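Long-range contacts in meso-diaminopimelate dehydrogenase (Clostridium tetani, PDB 3WGO), which probably catalyses the reversible NADP-dependent oxidative deamination of meso-2,6-diaminopimelate at its D-centre: residues 55-60 with 84-89; 165-170 with 202-207. The protein carries 6 engineered substitutions. All coordinates share one frame; numbering follows the deposited sequence.

Interaction 1: 55-60 with 84-89; sequences RLELYK and ASQFNT
Between K60 and Q86 the two backbones come closest, their CA atoms 6.0 Å apart, where the 3-10 segment that includes 56-59 faces the loop leading from helix 80-84 into strand 89-90. Both pieces are connections of the parallel, Rossmann-type sheet: residues 55-60 lead toward strand 65-68, and residues 84-89 run into the neighbouring strand 89-90. The turn is held by Y59 N bonding to L56 O at 2.9 Å. F87, buried, carries much of the contact: with CG beside its own backbone N (chi1 -51°), the ring reaches the backbone of the turn, and its edge meets L56 O and Y59 O close to the ring plane. CG of L56 packs on F87 CE1 at 3.9 Å, the two side chains running antiparallel alongside one another, while M66 of strand 65-68 touches both. Nearer the solvent, the extended Q86 side chain passes E57 at a slant; its amide plane stands 67° from the E57 carboxylate, and Q86 NE2 comes against E57 CB at 3.0 Å, staying 4.0 Å from E57 OE2 without bonding to it. A water sits 2.6 Å from both K60 O and Q86 O, beside the ring and between the two backbones.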
loop_
_atom_site.group_PDB
_atom_site.type_symbol
_atom_site.label_atom_id
_atom_site.label_comp_id
_atom_site.label_asym_id
_atom_site.label_seq_id
_atom_site.Cartn_x
_atom_site.Cartn_y
_atom_site.Cartn_z
ATOM N N ARG B 55 -20.065 18.482 -28.163
ATOM C CA ARG B 55 -18.840 19.045 -28.729
ATOM C C ARG B 55 -17.555 18.383 -28.231
ATOM O O ARG B 55 -16.468 18.946 -28.371
ATOM C CB ARG B 55 -18.787 20.546 -28.434
ATOM C CG ARG B 55 -19.927 21.319 -29.076
ATOM C CD ARG B 55 -20.077 22.681 -28.451
ATOM N NE ARG B 55 -18.949 23.566 -28.716
ATOM C CZ ARG B 55 -18.722 24.164 -29.882
ATOM N NH1 ARG B 55 -19.540 23.970 -30.909
ATOM N NH2 ARG B 55 -17.691 24.987 -30.011
ATOM N N LEU B 56 -17.678 17.191 -27.659
ATOM C CA LEU B 56 -16.520 16.468 -27.144
ATOM C C LEU B 56 -15.407 16.296 -28.181
ATOM O O LEU B 56 -14.252 16.633 -27.923
ATOM C CB LEU B 56 -16.953 15.089 -26.647
ATOM C CG LEU B 56 -15.855 14.218 -26.042
ATOM C CD1 LEU B 56 -15.536 14.709 -24.647
ATOM C CD2 LEU B 56 -16.318 12.781 -25.990
ATOM N N GLU B 57 -15.758 15.773 -29.354
ATOM C CA GLU B 57 -14.787 15.531 -30.414
ATOM C C GLU B 57 -13.967 16.736 -30.883
ATOM O O GLU B 57 -12.909 16.564 -31.491
ATOM C CB GLU B 57 -15.471 14.882 -31.621
ATOM C CG GLU B 57 -16.753 15.561 -32.083
ATOM C CD GLU B 57 -17.291 14.956 -33.370
ATOM O OE1 GLU B 57 -18.430 15.295 -33.767
ATOM O OE2 GLU B 57 -16.570 14.143 -33.990
ATOM N N LEU B 58 -14.442 17.945 -30.609
ATOM C CA LEU B 58 -13.714 19.142 -31.015
ATOM C C LEU B 58 -12.514 19.358 -30.104
ATOM O O LEU B 58 -11.687 20.242 -30.344
ATOM C CB LEU B 58 -14.621 20.373 -30.934
ATOM C CG LEU B 58 -15.897 20.371 -31.770
ATOM C CD1 LEU B 58 -16.747 21.585 -31.410
ATOM C CD2 LEU B 58 -15.541 20.366 -33.252
ATOM N N TYR B 59 -12.432 18.556 -29.048
ATOM C CA TYR B 59 -11.341 18.675 -28.093
ATOM C C TYR B 59 -10.329 17.541 -28.187
ATOM O O TYR B 59 -9.413 17.452 -27.377
ATOM C CB TYR B 59 -11.903 18.772 -26.662
ATOM C CG TYR B 59 -12.597 20.087 -26.400
ATOM C CD1 TYR B 59 -13.854 20.350 -26.941
ATOM C CD2 TYR B 59 -11.962 21.102 -25.680
ATOM C CE1 TYR B 59 -14.462 21.594 -26.779
ATOM C CE2 TYR B 59 -12.560 22.350 -25.510
ATOM C CZ TYR B 59 -13.810 22.588 -26.066
ATOM O OH TYR B 59 -14.410 23.817 -25.915
ATOM N N LYS B 60 -10.507 16.684 -29.187
ATOM C CA LYS B 60 -9.626 15.543 -29.425
ATOM C C LYS B 60 -8.143 15.905 -29.461
ATOM O O LYS B 60 -7.286 15.045 -29.257
ATOM C CB LYS B 60 -10.007 14.868 -30.745
ATOM C CG LYS B 60 -8.931 13.971 -31.339
ATOM C CD LYS B 60 -9.281 13.573 -32.769
ATOM C CE LYS B 60 -9.407 14.799 -33.676
ATOM N NZ LYS B 60 -9.764 14.432 -35.077
ATOM N N ALA B 84 -12.943 6.525 -25.250
ATOM C CA ALA B 84 -11.680 5.843 -25.531
ATOM C C ALA B 84 -11.278 5.914 -27.004
ATOM O O ALA B 84 -10.092 5.873 -27.333
ATOM C CB ALA B 84 -11.760 4.384 -25.075
ATOM N N SER B 85 -12.269 6.026 -27.884
ATOM C CA SER B 85 -12.019 6.105 -29.319
ATOM C C SER B 85 -11.358 7.406 -29.718
ATOM O O SER B 85 -10.767 7.505 -30.792
ATOM C CB SER B 85 -13.329 5.972 -30.101
ATOM O OG SER B 85 -13.875 4.671 -29.973
ATOM N N GLN B 86 -11.451 8.409 -28.858
ATOM C CA GLN B 86 -10.878 9.703 -29.184
ATOM C C GLN B 86 -9.855 10.229 -28.199
ATOM O O GLN B 86 -9.057 11.098 -28.546
ATOM C CB GLN B 86 -12.002 10.722 -29.340
ATOM C CG GLN B 86 -12.974 10.381 -30.454
ATOM C CD GLN B 86 -14.298 11.103 -30.307
ATOM O OE1 GLN B 86 -15.076 10.819 -29.393
ATOM N NE2 GLN B 86 -14.558 12.048 -31.203
ATOM N N PHE B 87 -9.870 9.716 -26.974
ATOM C CA PHE B 87 -8.921 10.182 -25.964
ATOM C C PHE B 87 -8.377 9.049 -25.122
ATOM O O PHE B 87 -8.826 7.910 -25.221
ATOM C CB PHE B 87 -9.580 11.178 -24.998
ATOM C CG PHE B 87 -10.304 12.309 -25.669
ATOM C CD1 PHE B 87 -11.556 12.112 -26.242
ATOM C CD2 PHE B 87 -9.740 13.578 -25.715
ATOM C CE1 PHE B 87 -12.233 13.167 -26.849
ATOM C CE2 PHE B 87 -10.405 14.631 -26.316
ATOM C CZ PHE B 87 -11.656 14.429 -26.884
ATOM N N ASN B 88 -7.389 9.379 -24.297
ATOM C CA ASN B 88 -6.823 8.420 -23.359
ATOM C C ASN B 88 -7.793 8.625 -22.205
ATOM O O ASN B 88 -8.185 9.749 -21.936
ATOM C CB ASN B 88 -5.408 8.834 -22.950
ATOM C CG ASN B 88 -4.409 8.709 -24.089
ATOM O OD1 ASN B 88 -4.267 7.643 -24.691
ATOM N ND2 ASN B 88 -3.708 9.796 -24.383
ATOM N N THR B 89 -8.201 7.569 -21.523
ATOM C CA THR B 89 -9.166 7.774 -20.456
ATOM C C THR B 89 -8.831 7.158 -19.117
ATOM O O THR B 89 -7.936 6.326 -18.995
ATOM C CB THR B 89 -10.548 7.244 -20.866
ATOM O OG1 THR B 89 -10.476 5.823 -21.045
ATOM C CG2 THR B 89 -10.992 7.887 -22.165
HETATM O O HOH W 1 -7.457 12.914 -27.714
#

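Interaction 2: 165-170 with 202-207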
loop_
_atom_site.group_PDB
_atom_site.type_symbol
_atom_site.label_atom_id
_atom_site.label_comp_id
_atom_site.label_asym_id
_atom_site.label_seq_id
_atom_site.Cartn_x
_atom_site.Cartn_y
_atom_site.Cartn_z
ATOM N N GLY B 165 -44.873 2.440 6.919
ATOM C CA GLY B 165 -44.642 3.273 8.085
ATOM C C GLY B 165 -43.366 4.095 8.038
ATOM O O GLY B 165 -43.146 4.937 8.908
ATOM N N VAL B 166 -42.526 3.855 7.032
ATOM C CA VAL B 166 -41.270 4.593 6.890
ATOM C C VAL B 166 -41.418 5.835 6.003
ATOM O O VAL B 166 -41.727 5.725 4.817
ATOM C CB VAL B 166 -40.156 3.700 6.287
ATOM C CG1 VAL B 166 -38.890 4.531 6.047
ATOM C CG2 VAL B 166 -39.848 2.532 7.224
ATOM N N LYS B 167 -41.202 7.011 6.589
ATOM C CA LYS B 167 -41.283 8.271 5.855
ATOM C C LYS B 167 -39.985 8.492 5.096
ATOM O O LYS B 167 -39.981 8.860 3.922
ATOM C CB LYS B 167 -41.461 9.449 6.811
ATOM C CG LYS B 167 -42.846 9.634 7.359
ATOM C CD LYS B 167 -43.395 10.998 6.979
ATOM C CE LYS B 167 -42.549 12.124 7.548
ATOM N NZ LYS B 167 -43.117 13.453 7.178
ATOM N N ASN B 168 -38.880 8.285 5.798
ATOM C CA ASN B 168 -37.568 8.476 5.216
ATOM C C ASN B 168 -36.556 7.772 6.113
ATOM O O ASN B 168 -36.876 7.375 7.239
ATOM C CB ASN B 168 -37.267 9.978 5.122
ATOM C CG ASN B 168 -36.162 10.298 4.130
ATOM O OD1 ASN B 168 -35.762 9.454 3.330
ATOM N ND2 ASN B 168 -35.674 11.531 4.167
ATOM N N GLY B 169 -35.340 7.603 5.608
ATOM C CA GLY B 169 -34.318 6.943 6.393
ATOM C C GLY B 169 -33.044 6.691 5.620
ATOM O O GLY B 169 -32.916 7.066 4.455
ATOM N N ILE B 170 -32.096 6.043 6.275
ATOM C CA ILE B 170 -30.830 5.745 5.647
ATOM C C ILE B 170 -30.233 4.492 6.270
ATOM O O ILE B 170 -30.575 4.113 7.397
ATOM C CB ILE B 170 -29.853 6.917 5.825
ATOM C CG1 ILE B 170 -28.593 6.684 4.984
ATOM C CG2 ILE B 170 -29.512 7.069 7.299
ATOM C CD1 ILE B 170 -27.599 7.832 5.020
ATOM N N TYR B 202 -31.281 4.463 10.290
ATOM C CA TYR B 202 -31.834 5.595 11.006
ATOM C C TYR B 202 -33.075 5.908 10.193
ATOM O O TYR B 202 -32.990 6.294 9.025
ATOM C CB TYR B 202 -30.859 6.764 11.019
ATOM C CG TYR B 202 -29.639 6.480 11.867
ATOM C CD1 TYR B 202 -28.572 5.737 11.365
ATOM C CD2 TYR B 202 -29.565 6.936 13.188
ATOM C CE1 TYR B 202 -27.458 5.454 12.151
ATOM C CE2 TYR B 202 -28.456 6.655 13.986
ATOM C CZ TYR B 202 -27.407 5.919 13.465
ATOM O OH TYR B 202 -26.307 5.656 14.248
ATOM N N VAL B 203 -34.227 5.721 10.821
ATOM C CA VAL B 203 -35.501 5.901 10.158
ATOM C C VAL B 203 -36.401 6.961 10.759
ATOM O O VAL B 203 -36.464 7.124 11.971
ATOM C CB VAL B 203 -36.282 4.569 10.155
ATOM C CG1 VAL B 203 -37.630 4.745 9.482
ATOM C CG2 VAL B 203 -35.466 3.494 9.466
ATOM N N VAL B 204 -37.081 7.687 9.880
ATOM C CA VAL B 204 -38.046 8.704 10.280
ATOM C C VAL B 204 -39.368 8.016 9.945
ATOM O O VAL B 204 -39.673 7.779 8.781
ATOM C CB VAL B 204 -37.897 9.993 9.446
ATOM C CG1 VAL B 204 -38.960 11.009 9.863
ATOM C CG2 VAL B 204 -36.500 10.585 9.648
ATOM N N PRO B 205 -40.157 7.661 10.968
ATOM C CA PRO B 205 -41.446 6.984 10.785
ATOM C C PRO B 205 -42.617 7.924 10.513
ATOM O O PRO B 205 -42.576 9.084 10.908
ATOM C CB PRO B 205 -41.620 6.251 12.105
ATOM C CG PRO B 205 -41.128 7.289 13.082
ATOM C CD PRO B 205 -39.865 7.850 12.402
ATOM N N GLU B 206 -43.650 7.415 9.839
ATOM C CA GLU B 206 -44.863 8.186 9.554
ATOM C C GLU B 206 -45.564 8.375 10.894
ATOM O O GLU B 206 -45.189 7.743 11.879
ATOM C CB GLU B 206 -45.812 7.404 8.639
ATOM C CG GLU B 206 -45.284 7.041 7.261
ATOM C CD GLU B 206 -45.258 8.215 6.299
ATOM O OE1 GLU B 206 -45.902 9.245 6.588
ATOM O OE2 GLU B 206 -44.600 8.101 5.243
ATOM N N GLU B 207 -46.577 9.236 10.942
ATOM C CA GLU B 207 -47.308 9.428 12.192
ATOM C C GLU B 207 -47.943 8.080 12.504
ATOM O O GLU B 207 -48.620 7.510 11.651
ATOM C CB GLU B 207 -48.405 10.482 12.039
ATOM C CG GLU B 207 -47.912 11.872 11.712
ATOM C CD GLU B 207 -49.027 12.905 11.768
ATOM O OE1 GLU B 207 -49.518 13.191 12.882
ATOM O OE2 GLU B 207 -49.420 13.421 10.699
HETATM O O HOH W 2 -44.547 5.807 3.941
#
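V204 O receives two backbone donors at once, K167 N at 2.8 Å and N168 N at 3.1 Å. Both lie in its carbonyl plane, and the N168 bond uses a lone pair and is the straighter (161° at the hydrogen, against 140° for K167). N168 O returns a bond to V204 N at 2.7 Å, so V204 is gripped through both of its backbone polar atoms. Farther along, I170 and Y202 exchange a pair of bonds, and at the other end E206 N reaches G165 O at 2.7 Å. Beside that bond a water donates both to V166 O and to E206 OE2, the latter 2.6 Å from the water oxygen, tying the glutamate's bent side chain back to the strand. Two residues facing one make this a classic beta bulge, set in the antiparallel pairing of strands 166-175 and 197-205 within the mixed sheet of the C-terminal domain; the register slips by one between the V166-P205 and N168-V204 pairs, and the chain turns a corner there. G169, opposite V203, has its CA just 3.0 Å from Y202 O. On the V203 face, CG1 of V166, anti to its N (chi1 175°), meets V203 CG1 at 3.7 Å with the side chains crossing at about a right angle; I160 touches both valines, and I214 of helix 211-219 lies against V166. N168, V204 and I170 rest on L240 of helix 237-243. The N168 amide is fixed from outside, OD1 by R161 and ND2 by E237, which would hold its rotation.

Followed from the N terminus, the chain first builds strands of the parallel sheet, and interaction 1 closes a loop of 23 intervening residues that takes in strand 65-68, helix 75-78 and most of helix 80-84. It thereby joins two successive connections of that sheet, leading into the adjacent strands 65-68 and 89-90. Only after this loop is shut does the chain run on through strand 116-118 and helix 123-138 to the mixed sheet. There interaction 2 closes its own loop, with 31 residues between its segments, pairing two neighbouring strands. The two are in series, neither nested nor crossed; their centres stand about 45 Å apart, and one joins connections of the parallel sheet while the other is part of the mixed sheet.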